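Local coordinates for protein probable exosome complex exonuclease 2 (Methanothermobacter thermautotrophicus, PDB 2WNR) that serves as a probably non-catalytic component of the RNA-degrading exosome, where it is thought to help shape the active site of its partner Rrp41, at residues Leu261-Tyr264 against Leu265-Met269. Sequence-based numbering, arbitrary orientation.
Sequences LIEY and LDKSM
With OG set beside its own backbone N and anti to the carbonyl carbon (chi1 -70°), Ser-268 turns its hydroxyl back along the helix to Tyr-264, whose CG stands opposite its backbone N, next to the carbonyl carbon (chi1 -171°), which leaves the ring within touch of that hydroxyl. The hydroxyl donates to the carbonyl: Ser-268 OG lies 3.1 Å from Tyr-264 O. That oxygen also receives the helical bond from the backbone, at 3.2 Å from Ser-268 N, and the two donors arrive from opposite faces of the carbonyl plane. OG also touches the tyrosine ring obliquely, Ser-268 OG lying 3.8 Å from Tyr-264 CE2, while the phenol OH is hydrogen-bonded to Ile-37 O on strand 37-41. An alanine here would remove the hydroxyl and is likely to leave Tyr-264 O with the backbone N-H as its remaining donor in the contact.

Residues four apart share one flank of a helix, and here the principle is used twice, by Tyr-264 with Ser-268 and by Glu-263 with Lys-267, in the last turns of helix 244-268, the C-terminal helix of an RNase PH fold. The buried side chain of Leu-265 packs on Val-159, Ala-160 and Leu-163 of helix 150-164, and Tyr-264 and Ser-268 both rest on Ile-39 of strand 37-41.

On the exposed flank, Glu-263 and Lys-267 run side by side in a salt bridge, with Glu-263 OE2 3.0 Å from Lys-267 NZ, a weak hydrogen bond. The same pair is joined through the backbone, Lys-267 N to Glu-263 O. Asp-266 lies alongside Ile-262, Asp-266 OD2 being 4.0 Å from Ile-262 CG2, and its OD1 forms a salt bridge with Lys-192.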
loop_
_atom_site.group_PDB
_atom_site.type_symbol
_atom_site.label_atom_id
_atom_site.label_comp_id
_atom_site.label_asym_id
_atom_site.label_seq_id
_atom_site.Cartn_x
_atom_site.Cartn_y
_atom_site.Cartn_z
ATOM N N LEU A 261 24.632 12.188 31.565
ATOM C CA LEU A 261 23.285 12.258 31.000
ATOM C C LEU A 261 22.233 11.523 31.847
ATOM O O LEU A 261 21.089 11.973 31.953
ATOM C CB LEU A 261 23.277 11.706 29.565
ATOM C CG LEU A 261 23.952 12.480 28.419
ATOM C CD1 LEU A 261 23.739 11.762 27.093
ATOM C CD2 LEU A 261 23.452 13.919 28.314
ATOM N N ILE A 262 22.634 10.403 32.448
ATOM C CA ILE A 262 21.747 9.581 33.277
ATOM C C ILE A 262 21.305 10.282 34.567
ATOM O O ILE A 262 20.147 10.161 34.977
ATOM C CB ILE A 262 22.374 8.185 33.548
ATOM C CG1 ILE A 262 22.042 7.242 32.383
ATOM C CG2 ILE A 262 21.939 7.598 34.915
ATOM C CD1 ILE A 262 22.768 5.919 32.439
ATOM N N GLU A 263 22.210 11.019 35.203
ATOM C CA GLU A 263 21.819 11.763 36.389
ATOM C C GLU A 263 21.074 13.045 36.032
ATOM O O GLU A 263 20.348 13.579 36.860
ATOM C CB GLU A 263 22.997 12.010 37.346
ATOM C CG GLU A 263 23.917 13.183 37.022
ATOM C CD GLU A 263 24.681 13.655 38.256
ATOM O OE1 GLU A 263 25.858 13.266 38.438
ATOM O OE2 GLU A 263 24.087 14.401 39.062
ATOM N N TYR A 264 21.235 13.521 34.798
ATOM C CA TYR A 264 20.484 14.685 34.322
ATOM C C TYR A 264 19.038 14.306 34.031
ATOM O O TYR A 264 18.119 15.092 34.280
ATOM C CB TYR A 264 21.124 15.316 33.078
ATOM C CG TYR A 264 20.491 16.638 32.693
ATOM C CD1 TYR A 264 20.925 17.832 33.268
ATOM C CD2 TYR A 264 19.449 16.693 31.766
ATOM C CE1 TYR A 264 20.339 19.050 32.932
ATOM C CE2 TYR A 264 18.856 17.905 31.420
ATOM C CZ TYR A 264 19.306 19.081 32.009
ATOM O OH TYR A 264 18.722 20.284 31.676
ATOM N N LEU A 265 18.844 13.108 33.486
ATOM C CA LEU A 265 17.507 12.571 33.276
ATOM C C LEU A 265 16.802 12.315 34.609
ATOM O O LEU A 265 15.629 12.671 34.759
ATOM C CB LEU A 265 17.546 11.298 32.417
ATOM C CG LEU A 265 16.288 10.427 32.281
ATOM C CD1 LEU A 265 15.048 11.234 31.907
ATOM C CD2 LEU A 265 16.522 9.345 31.265
ATOM N N ASP A 266 17.519 11.723 35.569
ATOM C CA ASP A 266 16.953 11.414 36.887
ATOM C C ASP A 266 16.518 12.669 37.643
ATOM O O ASP A 266 15.483 12.662 38.323
ATOM C CB ASP A 266 17.943 10.610 37.749
ATOM C CG ASP A 266 18.179 9.189 37.227
ATOM O OD1 ASP A 266 17.350 8.680 36.433
ATOM O OD2 ASP A 266 19.202 8.578 37.622
ATOM N N LYS A 267 17.314 13.732 37.509
ATOM C CA LYS A 267 17.077 15.011 38.186
ATOM C C LYS A 267 15.909 15.792 37.582
ATOM O O LYS A 267 15.180 16.484 38.303
ATOM C CB LYS A 267 18.352 15.863 38.192
ATOM C CG LYS A 267 19.403 15.383 39.195
ATOM C CD LYS A 267 20.722 16.138 39.070
ATOM C CE LYS A 267 21.627 15.824 40.253
ATOM N NZ LYS A 267 22.782 16.759 40.382
ATOM N N SER A 268 15.734 15.672 36.265
ATOM C CA SER A 268 14.619 16.314 35.560
ATOM C C SER A 268 13.261 15.664 35.856
ATOM O O SER A 268 12.215 16.227 35.530
ATOM C CB SER A 268 14.866 16.321 34.053
ATOM O OG SER A 268 15.914 17.209 33.718
ATOM N N MET A 269 13.280 14.490 36.480
ATOM C CA MET A 269 12.049 13.758 36.769
ATOM C C MET A 269 11.664 13.818 38.250
ATOM O O MET A 269 10.583 13.372 38.644
ATOM C CB MET A 269 12.172 12.314 36.275
ATOM C CG MET A 269 12.474 12.242 34.785
ATOM S SD MET A 269 12.052 10.709 33.945
ATOM C CE MET A 269 10.325 10.510 34.402
#